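Local coordinates for aromatic-amino-acid aminotransferase (Burkholderia pseudomallei, PDB 4F4E), which probably catalyses the pyridoxal phosphate-dependent transfer of amino groups from aromatic amino acids such as tyrosine to 2-oxoglutarate, at residues Thr127-Ile132 / Phe262-Phe267; Glu154-Leu159 / Ile197-Ala202. All blocks are in the same frame, centred on the assembly; numbering follows the deposited sequence.

Interaction 1: Thr127-Ile132 / Phe262-Phe267; sequences TGALKI and FVSSSF
Ser264 meets Ala129 and Leu130 where a strand runs past the first turns of a helix, and this one serine carries nearly all of the strand's share of the contact. Phe262, the first residue of the segment, starts its side chain toward the helix, but its ring meets Phe232 on the adjacent strand. Val263 turns the other way. At Ser264 the backbones come very close, with CA of Ala129 and CA of Ser264 5.1 Å apart, a spacing that small side chains on both sides make possible. The methyl CB of Ala129 packs against the serine, 3.5 Å from Ser264 OG and 3.7 Å from Ser264 CB. Leu130 approaches from its flank: its first torsion (chi1 -68°) sets CG opposite the carbonyl carbon and carries the branch toward the strand, bringing Leu130 CG to 3.8 Å from Ser264 CB, while Leu130 CD2 lies 3.9 Å from that same carbon. The contact is thus van der Waals packing without a hydrogen bond. The buried hydroxyl is nevertheless satisfied, because OG of Ser264, nearly opposite its own backbone N (chi1 161°), bonds to the carbonyl oxygen of Gly126, in the helix that also carries Ala129 and Leu130. Serine fits here because it is small enough for the close approach and can still place its hydroxyl on that carbonyl. Ser265 faces away again, and Ser266 sends its hydroxyl to the phosphate oxygen OP3 of the cofactor-modified lysine at position 269, whose OP1 takes a hydrogen bond from Thr127 N near the start of the helix. Helix 125-140 thus lies on one face of the large mixed sheet, over strand 261-266, which is flanked by parallel strand 230-235 and antiparallel strand 278-284; on the other face Ser265 packs on helix 95-106.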
loop_
_atom_site.group_PDB
_atom_site.type_symbol
_atom_site.label_atom_id
_atom_site.label_comp_id
_atom_site.label_asym_id
_atom_site.label_seq_id
_atom_site.Cartn_x
_atom_site.Cartn_y
_atom_site.Cartn_z
ATOM N N THR A 127 1.263 6.765 -7.131
ATOM C CA THR A 127 2.246 5.703 -7.362
ATOM C C THR A 127 1.602 4.324 -7.343
ATOM O O THR A 127 1.854 3.488 -8.224
ATOM C CB THR A 127 3.398 5.729 -6.353
ATOM O OG1 THR A 127 4.003 7.021 -6.345
ATOM C CG2 THR A 127 4.426 4.736 -6.728
ATOM N N GLY A 128 0.801 4.051 -6.303
ATOM C CA GLY A 128 0.126 2.758 -6.232
ATOM C C GLY A 128 -0.747 2.472 -7.439
ATOM O O GLY A 128 -0.793 1.349 -7.915
ATOM N N ALA A 129 -1.416 3.497 -7.955
ATOM C CA ALA A 129 -2.286 3.372 -9.141
ATOM C C ALA A 129 -1.475 2.977 -10.373
ATOM O O ALA A 129 -1.869 2.123 -11.165
ATOM C CB ALA A 129 -3.069 4.646 -9.389
ATOM N N LEU A 130 -0.328 3.631 -10.529
ATOM C CA LEU A 130 0.582 3.274 -11.600
ATOM C C LEU A 130 1.026 1.817 -11.504
ATOM O O LEU A 130 1.105 1.109 -12.525
ATOM C CB LEU A 130 1.794 4.202 -11.666
ATOM C CG LEU A 130 1.605 5.649 -12.081
ATOM C CD1 LEU A 130 2.827 6.526 -11.634
ATOM C CD2 LEU A 130 1.351 5.706 -13.616
ATOM N N LYS A 131 1.341 1.376 -10.287
ATOM C CA LYS A 131 1.831 0.017 -10.050
ATOM C C LYS A 131 0.761 -1.016 -10.395
ATOM O O LYS A 131 1.002 -1.979 -11.084
ATOM C CB LYS A 131 2.243 -0.128 -8.582
ATOM C CG LYS A 131 2.686 -1.508 -8.131
ATOM C CD LYS A 131 3.817 -2.045 -8.980
ATOM C CE LYS A 131 4.410 -3.306 -8.394
ATOM N NZ LYS A 131 5.205 -4.128 -9.352
ATOM N N ILE A 132 -0.436 -0.837 -9.858
ATOM C CA ILE A 132 -1.485 -1.811 -10.139
ATOM C C ILE A 132 -1.846 -1.848 -11.624
ATOM O O ILE A 132 -2.083 -2.928 -12.169
ATOM C CB ILE A 132 -2.687 -1.710 -9.170
ATOM C CG1 ILE A 132 -3.448 -0.426 -9.304
ATOM C CG2 ILE A 132 -2.235 -1.959 -7.714
ATOM C CD1 ILE A 132 -4.729 -0.409 -8.446
ATOM N N PHE A 262 -5.938 4.234 -19.390
ATOM C CA PHE A 262 -5.573 4.081 -17.982
ATOM C C PHE A 262 -5.323 5.461 -17.400
ATOM O O PHE A 262 -4.749 6.312 -18.089
ATOM C CB PHE A 262 -4.309 3.235 -17.843
ATOM C CG PHE A 262 -4.531 1.761 -18.060
ATOM C CD1 PHE A 262 -4.870 1.282 -19.291
ATOM C CD2 PHE A 262 -4.337 0.873 -17.037
ATOM C CE1 PHE A 262 -5.053 -0.054 -19.509
ATOM C CE2 PHE A 262 -4.525 -0.467 -17.235
ATOM C CZ PHE A 262 -4.876 -0.939 -18.474
ATOM N N VAL A 263 -5.770 5.696 -16.157
ATOM C CA VAL A 263 -5.577 6.974 -15.479
ATOM C C VAL A 263 -5.129 6.735 -14.054
ATOM O O VAL A 263 -5.881 6.168 -13.258
ATOM C CB VAL A 263 -6.862 7.824 -15.407
ATOM C CG1 VAL A 263 -6.563 9.185 -14.789
ATOM C CG2 VAL A 263 -7.484 7.998 -16.819
ATOM N N SER A 264 -3.909 7.150 -13.727
ATOM C CA SER A 264 -3.493 7.211 -12.326
ATOM C C SER A 264 -3.775 8.630 -11.844
ATOM O O SER A 264 -3.288 9.608 -12.453
ATOM C CB SER A 264 -2.011 6.940 -12.158
ATOM O OG SER A 264 -1.577 7.444 -10.889
ATOM N N SER A 265 -4.571 8.742 -10.797
ATOM C CA SER A 265 -4.837 10.006 -10.161
ATOM C C SER A 265 -4.369 10.001 -8.682
ATOM O O SER A 265 -4.300 8.942 -8.043
ATOM C CB SER A 265 -6.311 10.399 -10.275
ATOM O OG SER A 265 -7.166 9.557 -9.570
ATOM N N SER A 266 -4.026 11.196 -8.189
ATOM C CA SER A 266 -3.502 11.358 -6.837
ATOM C C SER A 266 -4.159 12.532 -6.156
ATOM O O SER A 266 -4.377 13.592 -6.765
ATOM C CB SER A 266 -1.998 11.700 -6.854
ATOM O OG SER A 266 -1.493 11.844 -5.503
ATOM N N PHE A 267 -4.410 12.376 -4.865
ATOM C CA PHE A 267 -4.815 13.487 -4.001
ATOM C C PHE A 267 -3.682 13.888 -3.061
ATOM O O PHE A 267 -3.892 14.737 -2.168
ATOM C CB PHE A 267 -6.025 13.077 -3.200
ATOM C CG PHE A 267 -7.267 12.854 -4.030
ATOM C CD1 PHE A 267 -7.948 13.932 -4.551
ATOM C CD2 PHE A 267 -7.763 11.571 -4.267
ATOM C CE1 PHE A 267 -9.140 13.744 -5.277
ATOM C CE2 PHE A 267 -8.933 11.372 -5.002
ATOM C CZ PHE A 267 -9.648 12.466 -5.461
#

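Interaction 2: Glu154-Leu159 / Ile197-Ala202; sequences ENHRAL and IVVLHA. With EDO (1,2-ethanediol), chain C.
His156 reaches from its helix to the strand and lays one face of its imidazole on Val199 while pointing an edge at His201. The tight part is the methyl CG1 of Val199, which sits over the middle of the ring, 3.7 Å from the centroid of His156 and only 13° off the ring normal, a well-centred CH-pi contact that a branched aliphatic side chain makes readily. His201 comes in at the rim: its NE2 lies near the plane of the His156 ring, 3.5 Å from CE1 of His156, and the two rings form an offset edge-to-face pair with planes at 81°. With chi1 at -78°, His156 has CG opposite the carbonyl carbon, which carries the ring across a wide gap between backbones, CA of His156 being 8.2 Å from CA of Val199. Histidine suits this buried place because both nitrogens are used: ND1 bonds to Ser152 OG, which also meets His201 NE2, and NE2 bonds to Asp234 OD2. Together these partners fix the ring's rotation.

Elsewhere the segments part, and Glu154 and Arg157 lie on the exposed side of the helix. The buried His201 also binds a 1,2-ethanediol, probably from the crystallisation liquor, through its backbone, with His201 N 2.8 Å from O1 of the diol; Tyr170 OH bonds to it too.

A histidine bonded to a strand-borne aspartate is found in aspartate aminotransferase and its close aromatic relatives; as there, Asp234 probably faces the cofactor's pyridine nitrogen, which would make His156 a second-shell residue.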
loop_
_atom_site.group_PDB
_atom_site.type_symbol
_atom_site.label_atom_id
_atom_site.label_comp_id
_atom_site.label_asym_id
_atom_site.label_seq_id
_atom_site.Cartn_x
_atom_site.Cartn_y
_atom_site.Cartn_z
ATOM N N GLU A 154 11.110 10.740 -11.804
ATOM C CA GLU A 154 12.059 9.650 -11.785
ATOM C C GLU A 154 11.423 8.254 -11.588
ATOM O O GLU A 154 11.929 7.250 -12.083
ATOM C CB GLU A 154 13.082 9.905 -10.676
ATOM C CG GLU A 154 14.238 8.901 -10.629
ATOM C CD GLU A 154 13.978 7.637 -9.784
ATOM O OE1 GLU A 154 13.151 7.684 -8.830
ATOM O OE2 GLU A 154 14.622 6.576 -10.100
ATOM N N ASN A 155 10.330 8.193 -10.850
ATOM C CA ASN A 155 9.755 6.922 -10.508
ATOM C C ASN A 155 8.933 6.357 -11.658
ATOM O O ASN A 155 8.603 5.174 -11.622
ATOM C CB ASN A 155 8.968 7.020 -9.189
ATOM C CG ASN A 155 8.852 5.697 -8.457
ATOM O OD1 ASN A 155 9.702 4.833 -8.629
ATOM N ND2 ASN A 155 7.754 5.501 -7.686
ATOM N N HIS A 156 8.652 7.110 -12.730
ATOM C CA HIS A 156 8.057 6.480 -13.896
ATOM C C HIS A 156 8.933 5.384 -14.473
ATOM O O HIS A 156 8.528 4.215 -14.560
ATOM C CB HIS A 156 7.726 7.484 -15.007
ATOM C CG HIS A 156 6.461 8.298 -14.787
ATOM N ND1 HIS A 156 6.310 9.543 -15.303
ATOM C CD2 HIS A 156 5.256 7.992 -14.169
ATOM C CE1 HIS A 156 5.104 10.013 -14.970
ATOM N NE2 HIS A 156 4.462 9.062 -14.289
ATOM N N ARG A 157 10.147 5.729 -14.838
ATOM C CA ARG A 157 11.050 4.728 -15.392
ATOM C C ARG A 157 11.270 3.590 -14.395
ATOM O O ARG A 157 11.175 2.426 -14.767
ATOM C CB ARG A 157 12.402 5.358 -15.777
ATOM C CG ARG A 157 13.360 4.322 -16.394
ATOM C CD ARG A 157 14.664 4.950 -16.820
ATOM N NE ARG A 157 14.427 5.836 -17.940
ATOM C CZ ARG A 157 14.375 5.455 -19.216
ATOM N NH1 ARG A 157 14.513 4.199 -19.559
ATOM N NH2 ARG A 157 14.147 6.365 -20.154
ATOM N N ALA A 158 11.537 3.941 -13.132
ATOM C CA ALA A 158 11.850 2.937 -12.120
ATOM C C ALA A 158 10.673 1.975 -11.929
ATOM O O ALA A 158 10.850 0.771 -11.876
ATOM C CB ALA A 158 12.207 3.616 -10.803
ATOM N N LEU A 159 9.461 2.520 -11.848
ATOM C CA LEU A 159 8.274 1.685 -11.620
ATOM C C LEU A 159 7.963 0.708 -12.757
ATOM O O LEU A 159 7.721 -0.472 -12.543
ATOM C CB LEU A 159 7.060 2.577 -11.277
ATOM C CG LEU A 159 5.762 1.863 -10.940
ATOM C CD1 LEU A 159 4.926 2.702 -9.909
ATOM C CD2 LEU A 159 4.932 1.564 -12.193
ATOM N N ILE A 197 2.649 1.485 -24.350
ATOM C CA ILE A 197 1.997 2.171 -23.268
ATOM C C ILE A 197 2.662 3.536 -23.173
ATOM O O ILE A 197 3.856 3.636 -22.905
ATOM C CB ILE A 197 2.177 1.410 -21.955
ATOM C CG1 ILE A 197 1.570 -0.002 -22.022
ATOM C CG2 ILE A 197 1.688 2.246 -20.778
ATOM C CD1 ILE A 197 2.306 -1.003 -21.146
ATOM N N VAL A 198 1.881 4.602 -23.355
ATOM C CA VAL A 198 2.425 5.943 -23.382
ATOM C C VAL A 198 2.009 6.704 -22.108
ATOM O O VAL A 198 0.846 6.963 -21.918
ATOM C CB VAL A 198 1.952 6.716 -24.636
ATOM C CG1 VAL A 198 2.678 8.066 -24.687
ATOM C CG2 VAL A 198 2.236 5.925 -25.949
ATOM N N VAL A 199 2.971 7.024 -21.252
ATOM C CA VAL A 199 2.711 7.670 -19.961
ATOM C C VAL A 199 2.712 9.175 -20.200
ATOM O O VAL A 199 3.715 9.737 -20.605
ATOM C CB VAL A 199 3.751 7.284 -18.910
ATOM C CG1 VAL A 199 3.496 7.991 -17.583
ATOM C CG2 VAL A 199 3.826 5.770 -18.768
ATOM N N LEU A 200 1.561 9.791 -19.997
ATOM C CA LEU A 200 1.283 11.168 -20.345
ATOM C C LEU A 200 0.860 11.935 -19.094
ATOM O O LEU A 200 -0.126 11.560 -18.423
ATOM C CB LEU A 200 0.134 11.199 -21.369
ATOM C CG LEU A 200 0.461 10.581 -22.736
ATOM C CD1 LEU A 200 -0.807 10.165 -23.531
ATOM C CD2 LEU A 200 1.304 11.581 -23.539
ATOM N N HIS A 201 1.611 12.995 -18.773
ATOM C CA HIS A 201 1.198 13.903 -17.712
ATOM C C HIS A 201 -0.004 14.702 -18.140
ATOM O O HIS A 201 0.004 15.379 -19.188
ATOM C CB HIS A 201 2.332 14.857 -17.354
ATOM C CG HIS A 201 3.609 14.181 -16.896
ATOM N ND1 HIS A 201 4.145 14.419 -15.677
ATOM C CD2 HIS A 201 4.488 13.316 -17.558
ATOM C CE1 HIS A 201 5.311 13.724 -15.554
ATOM N NE2 HIS A 201 5.534 13.062 -16.721
ATOM N N ALA A 202 -1.035 14.752 -17.301
ATOM C CA ALA A 202 -2.249 15.436 -17.704
ATOM C C ALA A 202 -2.033 16.934 -17.784
ATOM O O ALA A 202 -2.679 17.614 -18.575
ATOM C CB ALA A 202 -3.423 15.129 -16.754
HETATM C C1 EDO C . 3.700 14.767 -21.587
HETATM O O1 EDO C . 3.476 13.678 -20.725
HETATM C C2 EDO C . 2.475 15.678 -21.756
HETATM O O2 EDO C . 2.176 16.350 -20.565
#

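How the interactions relate
The two contacts are neighbours on one sheet, their centres about 10 Å apart, and interaction 2 is nested in the loop closed by interaction 1. Strand 230-235, which carries Asp234, lies between strands 197-201 and 261-266. The helices of the two contacts also touch: Leu130 CD1 is 3.8 Å from His156 CD2, Thr127 O is 3.6 Å from Leu159 CD1, and Thr127 CG2 is 3.5 Å from Asn155 ND2. Interaction 1 adjoins the phosphate end of the cofactor, whereas interaction 2 probably backs its pyridine end through Asp234. Both helices reach the dimer interface, where Thr304 of the second subunit packs on Lys131, Asn155 and Leu159.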